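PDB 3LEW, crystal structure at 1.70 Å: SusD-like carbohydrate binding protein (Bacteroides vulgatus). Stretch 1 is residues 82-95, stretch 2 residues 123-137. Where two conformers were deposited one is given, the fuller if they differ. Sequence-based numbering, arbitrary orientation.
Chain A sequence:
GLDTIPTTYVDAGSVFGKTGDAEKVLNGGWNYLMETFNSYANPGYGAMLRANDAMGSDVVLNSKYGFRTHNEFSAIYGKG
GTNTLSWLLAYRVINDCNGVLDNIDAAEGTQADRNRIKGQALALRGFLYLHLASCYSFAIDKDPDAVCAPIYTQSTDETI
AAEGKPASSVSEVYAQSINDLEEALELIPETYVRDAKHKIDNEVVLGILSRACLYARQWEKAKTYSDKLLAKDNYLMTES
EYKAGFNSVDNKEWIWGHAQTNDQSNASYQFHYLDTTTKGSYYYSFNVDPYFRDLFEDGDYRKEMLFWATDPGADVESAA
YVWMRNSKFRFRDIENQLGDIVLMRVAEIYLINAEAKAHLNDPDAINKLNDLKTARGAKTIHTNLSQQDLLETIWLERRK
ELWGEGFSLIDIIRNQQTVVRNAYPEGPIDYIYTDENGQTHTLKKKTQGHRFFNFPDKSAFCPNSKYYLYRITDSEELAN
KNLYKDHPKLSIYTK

Stretch 1 82-95: TNTLSWLLAYRVIN
Stretch 2, residues 123-137: ALRGFLYLHLASCYS

Two nearly antiparallel helices of this SusD-like protein pack through an interlocked apolar seam that gives way, at one end, to a small polar cluster of serine, histidine, tyrosine and water. Residues 82-95 are helical throughout, and residues 123-135 form the second helix, with phi/psi mostly near -63/-43 and i to i+4 backbone bonds such as Ile94 N to Ala90 O at 2.9 Å. The axes approach to 9.4 Å, with 157° between their N-to-C directions. Register is fixed by Ala90 CA lying 5.7 Å from Leu128 CA and Ile94 CA 5.4 Å from Arg125 CA; Ala90, whose CB points toward the partner, contributes only a methyl where the backbones run this close.

Two knobs interlock. Ile94 (chi1 m, chi2 t) leaves its backbone sideways, but its end turns inward among Arg125, Leu128, Tyr129 and Leu132. Ile94 CG1 lies 3.8 Å from Leu128 CB, while Ile94 CD1 sits over one face of the Tyr129 ring, 3.6 Å from Tyr129 CZ, a CH-pi contact that suits a slim aliphatic tip. Reciprocally, Leu132 (m, t) enters the hole formed by Trp87, Ala90, Tyr91 and Ile94: Leu132 CD2 is 4.2 Å from Ala90 CB and 4.1 Å from Trp87 CZ3, and Leu132 CD1 is 3.5 Å from Tyr91 OH and 3.7 Å from Tyr91 CZ. The hydroxyls of Tyr91 and Tyr129 (both chi1 m) also bond elsewhere in the structure.

Toward the C-terminal end of stretch 1, Val93 (chi1 t) places CG1 3.6 Å from Leu128 CD1 and 3.8 Å from Leu124 CD2. Leu128 is m, t and Leu124 t, p; these branched side chains fill space without leaving a polar group unpaired.

At the other end, Ser86 (chi1 t) points toward stretch 2, and its short side chain lets OG reach two partners. Ser86 OG hydrogen-bonds His131 NE2 at 2.7 Å, near the plane of the imidazole (chi1 t, chi2 67°), where the nitrogen lone pair or N-H lies. Ser86 OG also lies 2.8 Å from Tyr136 OH, within hydrogen-bonding distance, though the proton arrangement remains open. Tyr136 (chi1 m, chi2 71°) donates its hydroxyl proton to a water, 2.6 Å from Tyr136 OH to the water O; that water donates to Asn83 O, 2.7 Å from the water O, bridging the stretches. Trp87 (chi1 t, chi2 -106°) flanks this cluster, with Trp87 CE3 3.6 Å from Tyr136 CE2 and the ring planes oblique at 51°.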

# COMPACT_ATOMS: atom_id res chain seq x y z
N THR A 82 -12.05 -9.34 0.93
CA THR A 82 -10.97 -8.37 1.12
C THR A 82 -11.43 -7.29 2.12
O THR A 82 -10.73 -6.99 3.10
CB THR A 82 -10.48 -7.73 -0.17
OG1 THR A 82 -10.34 -8.74 -1.18
CG2 THR A 82 -9.13 -7.05 0.06
N ASN A 83 -12.65 -6.82 1.90
CA ASN A 83 -13.25 -5.85 2.81
C ASN A 83 -13.40 -6.39 4.21
O ASN A 83 -13.08 -5.71 5.18
CB ASN A 83 -14.56 -5.35 2.23
CG ASN A 83 -15.06 -4.11 2.90
OD1 ASN A 83 -14.53 -2.99 2.72
ND2 ASN A 83 -16.07 -4.28 3.74
N THR A 84 -13.87 -7.62 4.34
CA THR A 84 -13.97 -8.27 5.62
C THR A 84 -12.63 -8.43 6.31
O THR A 84 -12.49 -8.10 7.50
CB THR A 84 -14.70 -9.65 5.46
OG1 THR A 84 -16.05 -9.39 5.05
CG2 THR A 84 -14.71 -10.48 6.74
N LEU A 85 -11.62 -8.93 5.59
CA LEU A 85 -10.34 -9.14 6.21
C LEU A 85 -9.71 -7.83 6.69
O LEU A 85 -9.07 -7.80 7.75
CB LEU A 85 -9.38 -9.77 5.19
CG LEU A 85 -8.01 -10.13 5.76
CD1 LEU A 85 -8.09 -11.15 6.96
CD2 LEU A 85 -7.10 -10.68 4.64
N SER A 86 -9.95 -6.75 5.96
CA SER A 86 -9.41 -5.45 6.34
C SER A 86 -9.84 -5.07 7.76
O SER A 86 -9.03 -4.71 8.64
CB SER A 86 -9.85 -4.39 5.34
OG SER A 86 -9.40 -3.10 5.70
N TRP A 87 -11.15 -5.18 7.97
CA TRP A 87 -11.74 -4.82 9.27
C TRP A 87 -11.20 -5.71 10.40
O TRP A 87 -10.85 -5.23 11.49
CB TRP A 87 -13.26 -4.96 9.19
CG TRP A 87 -13.99 -4.22 10.31
CD1 TRP A 87 -14.59 -4.78 11.37
CD2 TRP A 87 -14.19 -2.80 10.42
NE1 TRP A 87 -15.17 -3.81 12.18
CE2 TRP A 87 -14.93 -2.58 11.62
CE3 TRP A 87 -13.81 -1.70 9.66
CZ2 TRP A 87 -15.32 -1.30 12.03
CZ3 TRP A 87 -14.20 -0.42 10.06
CH2 TRP A 87 -14.91 -0.23 11.28
N LEU A 88 -11.18 -7.01 10.15
CA LEU A 88 -10.75 -7.97 11.16
C LEU A 88 -9.28 -7.78 11.53
O LEU A 88 -8.93 -7.78 12.70
CB LEU A 88 -11.02 -9.39 10.67
CG LEU A 88 -10.38 -10.62 11.33
CD1 LEU A 88 -10.89 -11.86 10.64
CD2 LEU A 88 -8.89 -10.60 11.21
N LEU A 89 -8.42 -7.64 10.52
CA LEU A 89 -6.99 -7.50 10.78
C LEU A 89 -6.74 -6.19 11.52
O LEU A 89 -5.99 -6.20 12.52
CB LEU A 89 -6.13 -7.55 9.52
CG LEU A 89 -6.10 -8.86 8.73
CD1 LEU A 89 -5.21 -8.68 7.48
CD2 LEU A 89 -5.70 -10.09 9.63
N ALA A 90 -7.33 -5.09 11.06
CA ALA A 90 -7.11 -3.80 11.69
C ALA A 90 -7.46 -3.86 13.19
O ALA A 90 -6.66 -3.49 14.05
CB ALA A 90 -7.92 -2.67 10.99
N TYR A 91 -8.64 -4.36 13.52
CA TYR A 91 -9.11 -4.30 14.90
C TYR A 91 -8.52 -5.37 15.80
O TYR A 91 -8.26 -5.10 16.97
CB TYR A 91 -10.65 -4.21 15.00
CG TYR A 91 -11.12 -2.81 14.64
CD1 TYR A 91 -10.98 -1.76 15.55
CD2 TYR A 91 -11.62 -2.51 13.38
CE1 TYR A 91 -11.35 -0.48 15.23
CE2 TYR A 91 -12.02 -1.21 13.06
CZ TYR A 91 -11.87 -0.20 13.97
OH TYR A 91 -12.26 1.10 13.65
N ARG A 92 -8.27 -6.58 15.27
CA ARG A 92 -7.63 -7.58 16.11
C ARG A 92 -6.20 -7.17 16.47
O ARG A 92 -5.77 -7.39 17.63
CB ARG A 92 -7.71 -8.97 15.50
CG ARG A 92 -9.14 -9.44 15.48
CD ARG A 92 -9.27 -10.85 15.02
NE ARG A 92 -10.68 -11.25 15.03
N VAL A 93 -5.49 -6.53 15.55
CA VAL A 93 -4.08 -6.17 15.77
C VAL A 93 -4.00 -4.89 16.60
O VAL A 93 -3.19 -4.79 17.54
CB VAL A 93 -3.26 -6.17 14.51
CG1 VAL A 93 -1.75 -5.82 14.80
CG2 VAL A 93 -3.34 -7.55 13.84
N ILE A 94 -4.94 -3.98 16.38
CA ILE A 94 -5.10 -2.85 17.33
C ILE A 94 -5.30 -3.37 18.74
O ILE A 94 -4.75 -2.83 19.71
CB ILE A 94 -6.25 -1.88 16.89
CG1 ILE A 94 -5.82 -1.01 15.70
CG2 ILE A 94 -6.74 -1.02 18.10
CD1 ILE A 94 -7.01 -0.25 14.98
N ASN A 95 -6.14 -4.40 18.91
CA ASN A 95 -6.36 -4.96 20.23
C ASN A 95 -5.08 -5.54 20.85
O ASN A 95 -4.85 -5.36 22.03
CB ASN A 95 -7.43 -6.04 20.20
CG ASN A 95 -8.05 -6.24 21.54
OD1 ASN A 95 -8.38 -5.28 22.24
ND2 ASN A 95 -8.18 -7.49 21.93
N ALA A 123 3.31 2.73 17.47
CA ALA A 123 3.60 2.94 16.05
C ALA A 123 2.76 1.99 15.19
O ALA A 123 2.16 2.42 14.21
CB ALA A 123 5.13 2.78 15.76
N LEU A 124 2.67 0.72 15.60
CA LEU A 124 1.83 -0.26 14.88
C LEU A 124 0.36 0.16 14.96
O LEU A 124 -0.36 0.10 13.97
CB LEU A 124 2.03 -1.68 15.40
CG LEU A 124 1.27 -2.83 14.66
CD1 LEU A 124 1.52 -2.84 13.17
CD2 LEU A 124 1.64 -4.16 15.28
N ARG A 125 -0.06 0.57 16.15
CA ARG A 125 -1.45 1.03 16.29
C ARG A 125 -1.70 2.24 15.38
O ARG A 125 -2.73 2.32 14.65
CB ARG A 125 -1.78 1.35 17.73
CG ARG A 125 -3.26 1.61 17.94
CD ARG A 125 -3.59 1.88 19.40
NE ARG A 125 -3.24 3.23 19.84
CZ ARG A 125 -3.33 3.67 21.11
NH1 ARG A 125 -3.70 2.85 22.09
NH2 ARG A 125 -3.02 4.91 21.42
N GLY A 126 -0.77 3.20 15.38
CA GLY A 126 -0.88 4.35 14.50
C GLY A 126 -0.96 3.99 13.03
O GLY A 126 -1.73 4.59 12.24
N PHE A 127 -0.15 3.01 12.62
CA PHE A 127 -0.17 2.50 11.25
C PHE A 127 -1.54 1.93 10.86
O PHE A 127 -2.00 2.14 9.72
CB PHE A 127 0.89 1.43 11.06
CG PHE A 127 0.89 0.75 9.70
CD1 PHE A 127 1.39 1.40 8.58
CD2 PHE A 127 0.44 -0.52 9.54
CE1 PHE A 127 1.41 0.78 7.32
CE2 PHE A 127 0.45 -1.12 8.29
CZ PHE A 127 0.96 -0.47 7.20
N LEU A 128 -2.18 1.23 11.79
CA LEU A 128 -3.47 0.61 11.52
C LEU A 128 -4.57 1.69 11.50
O LEU A 128 -5.47 1.65 10.65
CB LEU A 128 -3.78 -0.53 12.50
CG LEU A 128 -2.82 -1.73 12.34
CD1 LEU A 128 -3.00 -2.72 13.54
CD2 LEU A 128 -2.96 -2.38 10.95
N TYR A 129 -4.47 2.70 12.34
CA TYR A 129 -5.43 3.86 12.20
C TYR A 129 -5.20 4.64 10.89
O TYR A 129 -6.14 5.19 10.30
CB TYR A 129 -5.44 4.77 13.42
CG TYR A 129 -6.19 4.16 14.58
CD1 TYR A 129 -7.53 3.81 14.46
CD2 TYR A 129 -5.55 3.88 15.80
CE1 TYR A 129 -8.23 3.20 15.50
CE2 TYR A 129 -6.25 3.28 16.86
CZ TYR A 129 -7.59 2.91 16.69
OH TYR A 129 -8.30 2.29 17.70
N LEU A 130 -3.95 4.69 10.40
CA LEU A 130 -3.67 5.30 9.09
C LEU A 130 -4.38 4.52 7.97
O LEU A 130 -4.95 5.09 7.04
CB LEU A 130 -2.18 5.38 8.80
CG LEU A 130 -1.74 5.88 7.43
CD1 LEU A 130 -2.28 7.30 7.22
CD2 LEU A 130 -0.21 5.87 7.30
N HIS A 131 -4.34 3.19 8.06
CA HIS A 131 -5.10 2.35 7.13
C HIS A 131 -6.60 2.69 7.10
O HIS A 131 -7.21 2.92 6.03
CB HIS A 131 -4.93 0.89 7.48
CG HIS A 131 -5.77 -0.02 6.63
ND1 HIS A 131 -5.56 -0.19 5.27
CD2 HIS A 131 -6.82 -0.82 6.95
CE1 HIS A 131 -6.47 -1.02 4.78
NE2 HIS A 131 -7.23 -1.44 5.78
N LEU A 132 -7.18 2.78 8.30
CA LEU A 132 -8.60 3.09 8.42
C LEU A 132 -8.89 4.47 7.86
O LEU A 132 -9.81 4.63 7.01
CB LEU A 132 -9.07 2.93 9.87
CG LEU A 132 -9.10 1.49 10.39
CD1 LEU A 132 -9.18 1.43 11.97
CD2 LEU A 132 -10.24 0.67 9.78
N ALA A 133 -8.10 5.48 8.26
CA ALA A 133 -8.33 6.85 7.84
C ALA A 133 -8.23 7.04 6.33
O ALA A 133 -8.99 7.78 5.74
CB ALA A 133 -7.33 7.79 8.53
N SER A 134 -7.26 6.37 5.72
CA SER A 134 -6.95 6.57 4.29
C SER A 134 -7.83 5.80 3.33
O SER A 134 -7.82 6.13 2.13
CB SER A 134 -5.46 6.27 4.02
OG SER A 134 -5.10 4.93 4.30
N CYS A 135 -8.55 4.77 3.78
CA CYS A 135 -9.35 3.86 2.95
C CYS A 135 -10.88 3.90 3.19
O CYS A 135 -11.63 3.49 2.35
CB CYS A 135 -8.92 2.42 3.23
SG CYS A 135 -7.28 2.01 2.62
N TYR A 136 -11.30 4.31 4.38
CA TYR A 136 -12.72 4.22 4.79
C TYR A 136 -13.52 5.53 4.72
O TYR A 136 -14.72 5.58 5.11
CB TYR A 136 -12.82 3.64 6.22
CG TYR A 136 -12.54 2.15 6.30
CD1 TYR A 136 -11.25 1.63 6.13
CD2 TYR A 136 -13.58 1.26 6.46
CE1 TYR A 136 -10.97 0.25 6.17
CE2 TYR A 136 -13.33 -0.11 6.50
CZ TYR A 136 -12.01 -0.61 6.34
OH TYR A 136 -11.83 -1.93 6.40
N SER A 137 -12.87 6.59 4.24
CA SER A 137 -13.51 7.88 4.07
C SER A 137 -12.87 8.57 2.86
O SER A 137 -11.73 8.28 2.48
CB SER A 137 -13.24 8.77 5.27
OG SER A 137 -13.60 8.21 6.54
O HOH W 1 -14.03 -3.38 6.25